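B12-binding domain-containing protein (Kitasatospora setae, PDB 6WTE) is a cobalamin-dependent radical SAM methylase, TsrM, which binds cobalamin and a [4Fe-4S] cluster and transfers a methyl group by non-radical catalysis. Local coordinates at residues T71-A76 / R80-E85; S109-A114 / Q462-E467; G539-T544 / M558-E563; M522-N527 / R552-I557. All coordinates share one frame; numbering follows the deposited sequence. Where two conformers were deposited one is given.

Overall arrangement
Contacts 1 and 2 lie together beside cobalamin. Contact 1 lies between strand 63-67 and helix 83-96 in the B12-binding domain; contact 2 joins that domain, at the start of helix 112-119, to the loop after helix 456-461 in the radical SAM part. Their centres are 12 Å apart and they touch, M464 packing on T71 and V83. Contact 1 closes before contact 2 opens, and both precede contacts 3 and 4. These last two form a second cluster among the C-terminal helices: both use helix 554-566, their segments alternate along the chain and their centres are 13 Å apart. Contacts 2 and 3 lie on opposite sides of the chain's centre, 42 Å apart between centres.

Contact 1 of 4, residues T71-A76 / R80-E85; sequences TDTVYA and RPFVGE. With EDO (1,2-ethanediol), chain H.
A single backbone bridge between D72 and P81 makes a buried contact within the loop of the B12-binding domain where the chain passes from strand 63-67 to helix 83-96 beside cobalamin. Residues 71-73 and 80-83 run nearly antiparallel, with the CA atoms of D72 and P81 3.9 Å apart. On one flank F82 N gives a hydrogen bond to T71 O (2.7 Å, 167°); on the other, T73 N bonds to R80 O at 3.1 Å. The F82 ring lies against the backbone, its CE2 3.4 Å from D72 C, and its CZ meets the methyl CG2 of T73, the two side chains crossing at about a right angle. T71 CB rests at 4.0 Å on V83 CG1. The D72 carboxylate folds back over its own loop, with CG between the backbone N and carbonyl carbon (chi1 59°): OD1 accepts from T71 OG1, while OD2 takes V74 N at 2.9 Å in an Asx turn and also pairs with R412 in a salt bridge. One water accepts from R80 N and donates to D72 OD2 and T73 OG1; the T73 hydroxyl is further bonded to E78. T71 N and T73 O are hydrogen-bonded to cobalamin, and the bridge and the multiply gripped carboxylate are consistent with a loop held in place where it binds the cofactor.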
loop_
_atom_site.group_PDB
_atom_site.type_symbol
_atom_site.label_atom_id
_atom_site.label_comp_id
_atom_site.label_asym_id
_atom_site.label_seq_id
_atom_site.Cartn_x
_atom_site.Cartn_y
_atom_site.Cartn_z
ATOM N N THR A 71 -4.479 -4.445 -5.683
ATOM C CA THR A 71 -4.831 -5.532 -6.593
ATOM C C THR A 71 -5.760 -6.537 -5.932
ATOM O O THR A 71 -6.618 -7.122 -6.601
ATOM C CB THR A 71 -3.571 -6.254 -7.070
ATOM O OG1 THR A 71 -2.832 -6.721 -5.929
ATOM C CG2 THR A 71 -2.700 -5.320 -7.881
ATOM N N ASP A 72 -5.581 -6.757 -4.631
ATOM C CA ASP A 72 -6.377 -7.684 -3.840
ATOM C C ASP A 72 -6.185 -7.291 -2.382
ATOM O O ASP A 72 -5.472 -6.334 -2.076
ATOM C CB ASP A 72 -5.986 -9.152 -4.096
ATOM C CG ASP A 72 -4.532 -9.453 -3.778
ATOM O OD1 ASP A 72 -3.646 -8.960 -4.506
ATOM O OD2 ASP A 72 -4.276 -10.208 -2.805
ATOM N N THR A 73 -6.827 -8.034 -1.480
ATOM C CA THR A 73 -6.691 -7.707 -0.064
ATOM C C THR A 73 -5.311 -8.043 0.479
ATOM O O THR A 73 -4.945 -7.526 1.537
ATOM C CB THR A 73 -7.746 -8.436 0.770
ATOM O OG1 THR A 73 -7.486 -9.845 0.747
ATOM C CG2 THR A 73 -9.144 -8.158 0.232
ATOM N N VAL A 74 -4.559 -8.913 -0.206
ATOM C CA VAL A 74 -3.179 -9.272 0.125
ATOM C C VAL A 74 -3.159 -10.188 1.354
ATOM O O VAL A 74 -2.098 -10.647 1.791
ATOM C CB VAL A 74 -2.313 -7.997 0.269
ATOM C CG1 VAL A 74 -0.909 -8.265 0.780
ATOM C CG2 VAL A 74 -2.217 -7.306 -1.089
ATOM N N TYR A 75 -4.337 -10.535 1.871
ATOM C CA TYR A 75 -4.435 -11.566 2.902
ATOM C C TYR A 75 -4.301 -12.928 2.234
ATOM O O TYR A 75 -5.149 -13.304 1.420
ATOM C CB TYR A 75 -5.770 -11.481 3.639
ATOM C CG TYR A 75 -5.879 -10.380 4.664
ATOM C CD1 TYR A 75 -5.032 -10.339 5.765
ATOM C CD2 TYR A 75 -6.858 -9.401 4.553
ATOM C CE1 TYR A 75 -5.143 -9.336 6.718
ATOM C CE2 TYR A 75 -6.974 -8.397 5.499
ATOM C CZ TYR A 75 -6.115 -8.369 6.576
ATOM O OH TYR A 75 -6.233 -7.369 7.518
ATOM N N ALA A 76 -3.250 -13.675 2.590
ATOM C CA ALA A 76 -2.942 -14.907 1.869
ATOM C C ALA A 76 -4.039 -15.957 2.011
ATOM O O ALA A 76 -4.278 -16.732 1.078
ATOM C CB ALA A 76 -1.604 -15.476 2.346
ATOM N N ARG A 80 -8.776 -12.519 -2.238
ATOM C CA ARG A 80 -9.912 -11.775 -2.768
ATOM C C ARG A 80 -9.402 -10.660 -3.666
ATOM O O ARG A 80 -8.862 -9.662 -3.166
ATOM C CB ARG A 80 -10.782 -11.203 -1.649
ATOM C CG ARG A 80 -11.863 -10.263 -2.171
ATOM C CD ARG A 80 -13.076 -10.208 -1.261
ATOM N NE ARG A 80 -14.097 -9.312 -1.797
ATOM C CZ ARG A 80 -14.247 -8.044 -1.428
ATOM N NH1 ARG A 80 -13.444 -7.518 -0.512
ATOM N NH2 ARG A 80 -15.201 -7.301 -1.973
ATOM N N PRO A 81 -9.536 -10.783 -4.982
ATOM C CA PRO A 81 -9.009 -9.756 -5.884
ATOM C C PRO A 81 -9.929 -8.553 -6.003
ATOM O O PRO A 81 -11.142 -8.642 -5.806
ATOM C CB PRO A 81 -8.922 -10.489 -7.226
ATOM C CG PRO A 81 -10.049 -11.452 -7.171
ATOM C CD PRO A 81 -10.135 -11.906 -5.726
ATOM N N PHE A 82 -9.318 -7.412 -6.330
ATOM C CA PHE A 82 -10.053 -6.217 -6.716
ATOM C C PHE A 82 -9.973 -5.908 -8.207
ATOM O O PHE A 82 -10.780 -5.112 -8.695
ATOM C CB PHE A 82 -9.532 -4.988 -5.954
ATOM C CG PHE A 82 -9.714 -5.062 -4.462
ATOM C CD1 PHE A 82 -10.980 -5.167 -3.909
ATOM C CD2 PHE A 82 -8.621 -4.984 -3.615
ATOM C CE1 PHE A 82 -11.151 -5.218 -2.533
ATOM C CE2 PHE A 82 -8.785 -5.033 -2.238
ATOM C CZ PHE A 82 -10.049 -5.155 -1.700
ATOM N N VAL A 83 -9.031 -6.510 -8.941
ATOM C CA VAL A 83 -8.804 -6.076 -10.320
ATOM C C VAL A 83 -9.978 -6.427 -11.227
ATOM O O VAL A 83 -10.189 -5.765 -12.249
ATOM C CB VAL A 83 -7.488 -6.665 -10.867
ATOM C CG1 VAL A 83 -6.301 -6.199 -10.033
ATOM C CG2 VAL A 83 -7.561 -8.183 -10.912
ATOM N N GLY A 84 -10.756 -7.460 -10.891
ATOM C CA GLY A 84 -11.952 -7.744 -11.670
ATOM C C GLY A 84 -12.987 -6.643 -11.545
ATOM O O GLY A 84 -13.600 -6.233 -12.536
ATOM N N GLU A 85 -13.189 -6.143 -10.323
ATOM C CA GLU A 85 -14.063 -4.994 -10.120
ATOM C C GLU A 85 -13.503 -3.745 -10.786
ATOM O O GLU A 85 -14.266 -2.931 -11.323
ATOM C CB GLU A 85 -14.264 -4.746 -8.624
ATOM C CG GLU A 85 -15.027 -5.843 -7.911
ATOM C CD GLU A 85 -15.133 -5.590 -6.422
ATOM O OE1 GLU A 85 -14.100 -5.684 -5.726
ATOM O OE2 GLU A 85 -16.241 -5.266 -5.953
HETATM C C1 EDO H . -14.615 -3.649 -2.702
HETATM O O1 EDO H . -14.189 -3.553 -4.065
HETATM C C2 EDO H . -16.114 -3.915 -2.664
HETATM O O2 EDO H . -16.425 -4.991 -3.558
HETATM O O HOH W 1 -6.061 -11.495 -1.169
#

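Contact 2 of 4, residues S109-A114 / Q462-E467; sequences STMPFA and QFMFDE
Two methionines bend at their last torsion to bring their thioether ends together. M111 places CG between its backbone N and carbonyl carbon (chi1 44°), then turns at chi3, whereas M464 sends CG anti to its backbone N (chi1 -171°) before a similar turn. The two side chains cross at about a right angle. M464 CE comes to 3.6 Å from M111 SD, and M111 SD lies 4.0 Å from M464 SD. M464 has a second conformer, and this geometry holds for the one described. The M111 methyl CE arrives at the edge of the F465 ring, near its plane, 4.4 Å from CE2. One face of F465 meets its neighbour M464, whose CG sits 3.9 Å above the ring plane toward the rim. This small, buried and wholly apolar contact lies at the interface of the B12-binding domain and the radical SAM part and rests on dispersion; M464 also packs on T71, which binds cobalamin. M111 is the N-cap of helix 112-119. The opposing loop follows helix 456-461, whose E460 touches M111 and accepts from A114 N; F465 meets the rings of Y118, on helix 112-119, and F471, before strand 475-476.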
loop_
_atom_site.group_PDB
_atom_site.type_symbol
_atom_site.label_atom_id
_atom_site.label_comp_id
_atom_site.label_asym_id
_atom_site.label_seq_id
_atom_site.Cartn_x
_atom_site.Cartn_y
_atom_site.Cartn_z
ATOM N N SER A 109 1.376 -0.802 -10.038
ATOM C CA SER A 109 2.800 -0.878 -10.348
ATOM C C SER A 109 3.443 -2.203 -9.952
ATOM O O SER A 109 4.598 -2.442 -10.333
ATOM C CB SER A 109 3.536 0.278 -9.661
ATOM O OG SER A 109 3.149 1.527 -10.220
ATOM N N THR A 110 2.746 -3.072 -9.211
ATOM C CA THR A 110 3.298 -4.398 -8.961
ATOM C C THR A 110 3.139 -5.321 -10.162
ATOM O O THR A 110 3.834 -6.336 -10.249
ATOM C CB THR A 110 2.643 -5.051 -7.743
ATOM O OG1 THR A 110 1.309 -5.451 -8.072
ATOM C CG2 THR A 110 2.605 -4.074 -6.544
ATOM N N MET A 111 2.250 -4.992 -11.084
ATOM C CA MET A 111 2.043 -5.820 -12.262
ATOM C C MET A 111 1.457 -4.957 -13.374
ATOM O O MET A 111 0.368 -5.253 -13.883
ATOM C CB MET A 111 1.117 -6.992 -11.925
ATOM C CG MET A 111 -0.087 -6.557 -11.080
ATOM S SD MET A 111 -1.234 -7.879 -10.655
ATOM C CE MET A 111 -1.625 -8.554 -12.273
ATOM N N PRO A 112 2.154 -3.897 -13.793
ATOM C CA PRO A 112 1.505 -2.913 -14.671
ATOM C C PRO A 112 1.329 -3.391 -16.096
ATOM O O PRO A 112 0.355 -2.986 -16.738
ATOM C CB PRO A 112 2.442 -1.701 -14.589
ATOM C CG PRO A 112 3.786 -2.320 -14.352
ATOM C CD PRO A 112 3.544 -3.523 -13.482
ATOM N N PHE A 113 2.237 -4.218 -16.627
ATOM C CA PHE A 113 2.041 -4.725 -17.983
ATOM C C PHE A 113 0.853 -5.677 -18.042
ATOM O O PHE A 113 0.036 -5.603 -18.968
ATOM C CB PHE A 113 3.308 -5.433 -18.482
ATOM C CG PHE A 113 4.475 -4.514 -18.712
ATOM C CD1 PHE A 113 5.240 -4.066 -17.650
ATOM C CD2 PHE A 113 4.814 -4.112 -19.994
ATOM C CE1 PHE A 113 6.327 -3.227 -17.863
ATOM C CE2 PHE A 113 5.898 -3.277 -20.212
ATOM C CZ PHE A 113 6.653 -2.834 -19.146
ATOM N N ALA A 114 0.752 -6.587 -17.070
ATOM C CA ALA A 114 -0.390 -7.492 -17.018
ATOM C C ALA A 114 -1.693 -6.719 -16.913
ATOM O O ALA A 114 -2.689 -7.075 -17.548
ATOM C CB ALA A 114 -0.249 -8.457 -15.840
ATOM N N GLN A 462 0.939 -14.390 -14.171
ATOM C CA GLN A 462 0.896 -15.746 -13.630
ATOM C C GLN A 462 0.761 -15.757 -12.113
ATOM O O GLN A 462 0.351 -16.772 -11.541
ATOM C CB GLN A 462 2.152 -16.524 -14.040
ATOM C CG GLN A 462 3.426 -15.913 -13.494
ATOM C CD GLN A 462 4.688 -16.658 -13.897
ATOM O OE1 GLN A 462 4.660 -17.848 -14.193
ATOM N NE2 GLN A 462 5.813 -15.947 -13.891
ATOM N N PHE A 463 1.102 -14.663 -11.447
ATOM C CA PHE A 463 0.948 -14.626 -10.002
ATOM C C PHE A 463 -0.488 -14.361 -9.567
ATOM O O PHE A 463 -0.789 -14.478 -8.374
ATOM C CB PHE A 463 1.892 -13.578 -9.415
ATOM C CG PHE A 463 3.340 -13.959 -9.517
ATOM C CD1 PHE A 463 4.047 -13.732 -10.687
ATOM C CD2 PHE A 463 3.990 -14.572 -8.447
ATOM C CE1 PHE A 463 5.369 -14.089 -10.797
ATOM C CE2 PHE A 463 5.330 -14.941 -8.545
ATOM C CZ PHE A 463 6.024 -14.697 -9.719
ATOM N N MET A 464 -1.376 -14.021 -10.501
ATOM C CA MET A 464 -2.773 -13.741 -10.193
ATOM C C MET A 464 -3.765 -14.545 -11.023
ATOM O O MET A 464 -4.908 -14.722 -10.581
ATOM C CB MET A 464 -3.059 -12.245 -10.388
ATOM C CG MET A 464 -4.416 -11.777 -9.906
ATOM S SD MET A 464 -4.465 -9.988 -9.764
ATOM C CE MET A 464 -3.334 -9.720 -8.405
ATOM N N PHE A 465 -3.377 -15.032 -12.201
ATOM C CA PHE A 465 -4.276 -15.729 -13.105
ATOM C C PHE A 465 -3.654 -17.045 -13.546
ATOM O O PHE A 465 -2.437 -17.143 -13.711
ATOM C CB PHE A 465 -4.576 -14.897 -14.359
ATOM C CG PHE A 465 -5.154 -13.542 -14.074
ATOM C CD1 PHE A 465 -6.524 -13.376 -13.947
ATOM C CD2 PHE A 465 -4.336 -12.428 -13.973
ATOM C CE1 PHE A 465 -7.065 -12.130 -13.696
ATOM C CE2 PHE A 465 -4.872 -11.174 -13.723
ATOM C CZ PHE A 465 -6.239 -11.024 -13.587
ATOM N N ASP A 466 -4.495 -18.052 -13.761
ATOM C CA ASP A 466 -3.981 -19.292 -14.319
ATOM C C ASP A 466 -3.947 -19.204 -15.846
ATOM O O ASP A 466 -4.232 -18.162 -16.443
ATOM C CB ASP A 466 -4.786 -20.498 -13.817
ATOM C CG ASP A 466 -6.222 -20.540 -14.337
ATOM O OD1 ASP A 466 -6.603 -19.766 -15.241
ATOM O OD2 ASP A 466 -6.984 -21.387 -13.823
ATOM N N GLU A 467 -3.584 -20.320 -16.481
ATOM C CA GLU A 467 -3.399 -20.344 -17.928
ATOM C C GLU A 467 -4.699 -20.069 -18.675
ATOM O O GLU A 467 -4.668 -19.592 -19.814
ATOM C CB GLU A 467 -2.818 -21.695 -18.353
ATOM C CG GLU A 467 -1.420 -21.999 -17.804
ATOM C CD GLU A 467 -1.421 -22.494 -16.360
ATOM O OE1 GLU A 467 -2.479 -22.442 -15.694
ATOM O OE2 GLU A 467 -0.352 -22.954 -15.894
#

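Contact 3 of 4, residues G539-T544 / M558-E563; sequences GGLGYT and MRKARE
Apolar packing and one polar bond divide this contact between L541 and Y543, both facing helix 554-566. The apolar part belongs to L541, whose CD1 branch lies over the helix surface at A561: it comes to 3.5 Å from A561 N and 3.8 Å from A561 CB. The same methyl also reaches K560 CB, at 4.0 Å, so one branch bridges two consecutive helical residues. The polar part is a hydrogen bond from K560 NZ to Y543 OH, 3.1 Å long. K560 reaches it by leaving its backbone with CG anti to N (chi1 -162°) and bending at chi3, which brings the ammonium to the phenol oxygen; the two side chains cross at about a right angle. L541 CD1 lies at the edge of the Y543 ring, in its plane, linking the two halves of the contact. G542, the first residue to leave helical geometry, forms a Schellman motif, its N bonded to G539 O at 3.0 Å. This surface contact joins the C-terminal end of helix 533-540 to helix 554-566: A561 also touches S537, L541 reaches on to A564, and Y543 packs on L538 and I557 while meeting the H550 ring edge-to-face.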
loop_
_atom_site.group_PDB
_atom_site.type_symbol
_atom_site.label_atom_id
_atom_site.label_comp_id
_atom_site.label_asym_id
_atom_site.label_seq_id
_atom_site.Cartn_x
_atom_site.Cartn_y
_atom_site.Cartn_z
ATOM N N GLY A 539 -17.155 6.124 14.785
ATOM C CA GLY A 539 -17.691 7.271 14.073
ATOM C C GLY A 539 -18.758 7.999 14.869
ATOM O O GLY A 539 -18.737 9.229 14.977
ATOM N N GLY A 540 -19.693 7.249 15.457
ATOM C CA GLY A 540 -20.797 7.881 16.161
ATOM C C GLY A 540 -20.340 8.738 17.324
ATOM O O GLY A 540 -20.903 9.805 17.581
ATOM N N LEU A 541 -19.310 8.291 18.038
ATOM C CA LEU A 541 -18.776 9.030 19.170
ATOM C C LEU A 541 -17.689 10.024 18.779
ATOM O O LEU A 541 -17.157 10.714 19.656
ATOM C CB LEU A 541 -18.235 8.053 20.215
ATOM C CG LEU A 541 -19.278 7.203 20.946
ATOM C CD1 LEU A 541 -18.608 6.071 21.701
ATOM C CD2 LEU A 541 -20.090 8.060 21.893
ATOM N N GLY A 542 -17.346 10.116 17.499
ATOM C CA GLY A 542 -16.322 11.055 17.075
ATOM C C GLY A 542 -14.934 10.736 17.589
ATOM O O GLY A 542 -14.203 11.646 18.001
ATOM N N TYR A 543 -14.561 9.461 17.598
ATOM C CA TYR A 543 -13.212 9.086 17.988
ATOM C C TYR A 543 -12.243 9.416 16.864
ATOM O O TYR A 543 -12.583 9.351 15.680
ATOM C CB TYR A 543 -13.138 7.599 18.335
ATOM C CG TYR A 543 -13.525 7.295 19.763
ATOM C CD1 TYR A 543 -14.851 7.099 20.112
ATOM C CD2 TYR A 543 -12.566 7.212 20.762
ATOM C CE1 TYR A 543 -15.215 6.823 21.412
ATOM C CE2 TYR A 543 -12.919 6.932 22.073
ATOM C CZ TYR A 543 -14.249 6.743 22.389
ATOM O OH TYR A 543 -14.629 6.470 23.681
ATOM N N THR A 544 -11.029 9.796 17.249
ATOM C CA THR A 544 -10.012 10.228 16.306
ATOM C C THR A 544 -8.803 9.302 16.384
ATOM O O THR A 544 -8.656 8.506 17.312
ATOM C CB THR A 544 -9.598 11.682 16.578
ATOM O OG1 THR A 544 -9.016 11.780 17.884
ATOM C CG2 THR A 544 -10.816 12.611 16.502
ATOM N N MET A 558 -17.800 0.458 22.313
ATOM C CA MET A 558 -19.115 0.008 21.868
ATOM C C MET A 558 -20.165 0.188 22.961
ATOM O O MET A 558 -21.301 0.588 22.677
ATOM C CB MET A 558 -19.031 -1.446 21.397
ATOM C CG MET A 558 -18.311 -1.576 20.061
ATOM S SD MET A 558 -18.170 -3.250 19.395
ATOM C CE MET A 558 -17.163 -4.062 20.634
ATOM N N ARG A 559 -19.800 -0.053 24.224
ATOM C CA ARG A 559 -20.747 0.200 25.305
ATOM C C ARG A 559 -21.112 1.675 25.368
ATOM O O ARG A 559 -22.288 2.028 25.521
ATOM C CB ARG A 559 -20.170 -0.261 26.644
ATOM C CG ARG A 559 -21.151 -0.116 27.809
ATOM C CD ARG A 559 -20.422 0.003 29.151
ATOM N NE ARG A 559 -19.701 1.268 29.218
ATOM C CZ ARG A 559 -20.265 2.416 29.579
ATOM N NH1 ARG A 559 -21.543 2.442 29.924
ATOM N NH2 ARG A 559 -19.549 3.530 29.601
ATOM N N LYS A 560 -20.114 2.555 25.246
ATOM C CA LYS A 560 -20.380 3.982 25.361
ATOM C C LYS A 560 -21.199 4.487 24.184
ATOM O O LYS A 560 -22.013 5.401 24.347
ATOM C CB LYS A 560 -19.071 4.766 25.475
ATOM C CG LYS A 560 -19.272 6.178 26.020
ATOM C CD LYS A 560 -18.016 6.731 26.675
ATOM C CE LYS A 560 -17.099 7.367 25.648
ATOM N NZ LYS A 560 -15.790 7.754 26.242
ATOM N N ALA A 561 -21.014 3.892 23.002
ATOM C CA ALA A 561 -21.832 4.264 21.852
ATOM C C ALA A 561 -23.284 3.852 22.051
ATOM O O ALA A 561 -24.204 4.591 21.672
ATOM C CB ALA A 561 -21.265 3.638 20.580
ATOM N N ARG A 562 -23.512 2.669 22.633
ATOM C CA ARG A 562 -24.875 2.287 22.993
ATOM C C ARG A 562 -25.465 3.280 23.989
ATOM O O ARG A 562 -26.622 3.701 23.850
ATOM C CB ARG A 562 -24.893 0.868 23.572
ATOM C CG ARG A 562 -24.354 -0.214 22.639
ATOM C CD ARG A 562 -24.673 -1.620 23.153
ATOM N NE ARG A 562 -23.915 -1.996 24.352
ATOM C CZ ARG A 562 -22.778 -2.692 24.339
ATOM N NH1 ARG A 562 -22.245 -3.091 23.190
ATOM N NH2 ARG A 562 -22.169 -2.991 25.476
ATOM N N GLU A 563 -24.660 3.701 24.971
ATOM C CA GLU A 563 -25.119 4.647 25.987
ATOM C C GLU A 563 -25.452 6.009 25.387
ATOM O O GLU A 563 -26.487 6.605 25.709
ATOM C CB GLU A 563 -24.046 4.788 27.069
ATOM C CG GLU A 563 -24.467 5.562 28.296
ATOM C CD GLU A 563 -23.429 5.480 29.399
ATOM O OE1 GLU A 563 -23.394 4.436 30.079
ATOM O OE2 GLU A 563 -22.648 6.445 29.580
#

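Contact 4 of 4, residues M522-N527 / R552-I557; sequences MSEHDN and RGREEI. With EDO (1,2-ethanediol), chain O.
A bidentate salt bridge ties E524, in a type II beta turn from M522 to H525, to R554 in the first turn of helix 554-566. R554 grips the carboxylate side-on, one nitrogen to each oxygen. Its NE donates to E524 OE1 at 2.7 Å, almost straight (171°) and within the guanidinium plane; its NH2 donates to E524 OE2 at 3.0 Å, somewhat tilted from that plane. Both oxygens use their syn lone pairs, and the flat groups are nearly coplanar, 22° apart. The side chains come from opposite directions. R554 sets CG between its backbone N and carbonyl carbon (chi1 56°) and runs extended to NE, carrying its guanidinium to the turn. An ethanediol, probably from the crystallisation liquor, adds a hydrogen bond from O2 to E524 OE1 at 2.9 Å, so OE1 accepts from both R554 NE and the ethanediol in this crystal. The guanidinium is fixed further by bonds from NH1 to the carbonyl oxygens of W551 and H512 and from NH2 to that of H511, along with a cation-pi contact with W551. R554 packs on F534 of helix 533-540, while the turn, which follows strand 514-515, leans through M522 and S523 on W503 of helix 491-503.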
loop_
_atom_site.group_PDB
_atom_site.type_symbol
_atom_site.label_atom_id
_atom_site.label_comp_id
_atom_site.label_asym_id
_atom_site.label_seq_id
_atom_site.Cartn_x
_atom_site.Cartn_y
_atom_site.Cartn_z
ATOM N N MET A 522 -14.890 -17.216 13.316
ATOM C CA MET A 522 -13.949 -16.893 14.375
ATOM C C MET A 522 -14.353 -15.602 15.080
ATOM O O MET A 522 -15.134 -14.799 14.567
ATOM C CB MET A 522 -12.535 -16.775 13.813
ATOM C CG MET A 522 -12.092 -18.013 13.043
ATOM S SD MET A 522 -10.319 -18.028 12.736
ATOM C CE MET A 522 -9.717 -18.083 14.412
ATOM N N SER A 523 -13.802 -15.414 16.277
ATOM C CA SER A 523 -14.154 -14.259 17.091
ATOM C C SER A 523 -13.818 -12.963 16.363
ATOM O O SER A 523 -12.697 -12.780 15.884
ATOM C CB SER A 523 -13.417 -14.322 18.427
ATOM O OG SER A 523 -13.813 -13.266 19.282
ATOM N N GLU A 524 -14.810 -12.074 16.265
ATOM C CA GLU A 524 -14.631 -10.729 15.709
ATOM C C GLU A 524 -14.247 -10.754 14.233
ATOM O O GLU A 524 -13.632 -9.813 13.727
ATOM C CB GLU A 524 -13.600 -9.926 16.507
ATOM C CG GLU A 524 -13.907 -9.823 17.997
ATOM C CD GLU A 524 -12.936 -8.920 18.734
ATOM O OE1 GLU A 524 -13.311 -7.771 19.054
ATOM O OE2 GLU A 524 -11.793 -9.352 18.983
ATOM N N HIS A 525 -14.598 -11.819 13.517
ATOM C CA HIS A 525 -14.365 -11.821 12.080
ATOM C C HIS A 525 -15.255 -10.781 11.414
ATOM O O HIS A 525 -16.456 -10.706 11.691
ATOM C CB HIS A 525 -14.624 -13.196 11.475
ATOM C CG HIS A 525 -14.432 -13.231 9.989
ATOM N ND1 HIS A 525 -15.483 -13.315 9.102
ATOM C CD2 HIS A 525 -13.310 -13.145 9.237
ATOM C CE1 HIS A 525 -15.016 -13.300 7.866
ATOM N NE2 HIS A 525 -13.700 -13.197 7.920
ATOM N N ASP A 526 -14.658 -9.972 10.544
ATOM C CA ASP A 526 -15.351 -8.896 9.851
ATOM C C ASP A 526 -15.631 -9.326 8.417
ATOM O O ASP A 526 -14.714 -9.725 7.695
ATOM C CB ASP A 526 -14.513 -7.616 9.874
ATOM C CG ASP A 526 -15.311 -6.385 9.496
ATOM O OD1 ASP A 526 -16.531 -6.510 9.251
ATOM O OD2 ASP A 526 -14.712 -5.290 9.446
ATOM N N ASN A 527 -16.892 -9.241 8.014
ATOM C CA ASN A 527 -17.346 -9.651 6.693
ATOM C C ASN A 527 -17.936 -8.451 5.953
ATOM O O ASN A 527 -18.041 -7.348 6.493
ATOM C CB ASN A 527 -18.372 -10.784 6.808
ATOM C CG ASN A 527 -19.497 -10.453 7.772
ATOM O OD1 ASN A 527 -20.378 -9.651 7.463
ATOM N ND2 ASN A 527 -19.473 -11.070 8.950
ATOM N N ARG A 552 -7.619 -1.667 22.163
ATOM C CA ARG A 552 -7.688 -2.164 23.539
ATOM C C ARG A 552 -9.046 -1.893 24.177
ATOM O O ARG A 552 -9.583 -2.745 24.894
ATOM C CB ARG A 552 -6.582 -1.542 24.391
ATOM C CG ARG A 552 -5.222 -2.173 24.190
ATOM C CD ARG A 552 -4.262 -1.784 25.302
ATOM N NE ARG A 552 -2.957 -2.399 25.085
ATOM C CZ ARG A 552 -1.999 -2.492 25.996
ATOM N NH1 ARG A 552 -2.188 -2.009 27.220
ATOM N NH2 ARG A 552 -0.852 -3.082 25.685
ATOM N N GLY A 553 -9.629 -0.728 23.907
ATOM C CA GLY A 553 -10.874 -0.365 24.555
ATOM C C GLY A 553 -12.103 -0.555 23.692
ATOM O O GLY A 553 -13.110 0.131 23.887
ATOM N N ARG A 554 -12.050 -1.490 22.740
ATOM C CA ARG A 554 -13.137 -1.583 21.769
ATOM C C ARG A 554 -14.460 -1.967 22.425
ATOM O O ARG A 554 -15.522 -1.479 22.019
ATOM C CB ARG A 554 -12.768 -2.566 20.650
ATOM C CG ARG A 554 -12.400 -3.978 21.088
ATOM C CD ARG A 554 -11.774 -4.682 19.884
ATOM N NE ARG A 554 -11.447 -6.089 20.107
ATOM C CZ ARG A 554 -10.342 -6.499 20.717
ATOM N NH1 ARG A 554 -9.486 -5.604 21.188
ATOM N NH2 ARG A 554 -10.094 -7.798 20.860
ATOM N N GLU A 555 -14.427 -2.834 23.440
ATOM C CA GLU A 555 -15.673 -3.190 24.116
ATOM C C GLU A 555 -16.277 -1.986 24.829
ATOM O O GLU A 555 -17.494 -1.767 24.764
ATOM C CB GLU A 555 -15.450 -4.340 25.096
ATOM C CG GLU A 555 -15.238 -5.688 24.418
ATOM C CD GLU A 555 -15.382 -6.853 25.373
ATOM O OE1 GLU A 555 -16.371 -6.881 26.134
ATOM O OE2 GLU A 555 -14.501 -7.740 25.370
ATOM N N GLU A 556 -15.441 -1.195 25.509
ATOM C CA GLU A 556 -15.937 -0.000 26.188
ATOM C C GLU A 556 -16.465 1.026 25.195
ATOM O O GLU A 556 -17.486 1.679 25.446
ATOM C CB GLU A 556 -14.829 0.614 27.044
ATOM C CG GLU A 556 -15.104 2.056 27.500
ATOM C CD GLU A 556 -16.337 2.195 28.373
ATOM O OE1 GLU A 556 -16.793 1.182 28.947
ATOM O OE2 GLU A 556 -16.846 3.334 28.505
ATOM N N ILE A 557 -15.785 1.185 24.064
ATOM C CA ILE A 557 -16.230 2.164 23.084
ATOM C C ILE A 557 -17.584 1.760 22.515
ATOM O O ILE A 557 -18.461 2.606 22.303
ATOM C CB ILE A 557 -15.152 2.339 22.004
ATOM C CG1 ILE A 557 -13.970 3.091 22.620
ATOM C CG2 ILE A 557 -15.710 3.077 20.793
ATOM C CD1 ILE A 557 -12.717 3.073 21.795
HETATM C C1 EDO O . -14.454 -5.435 15.365
HETATM O O1 EDO O . -13.349 -5.119 14.508
HETATM C C2 EDO O . -13.928 -5.789 16.748
HETATM O O2 EDO O . -15.014 -5.940 17.675
#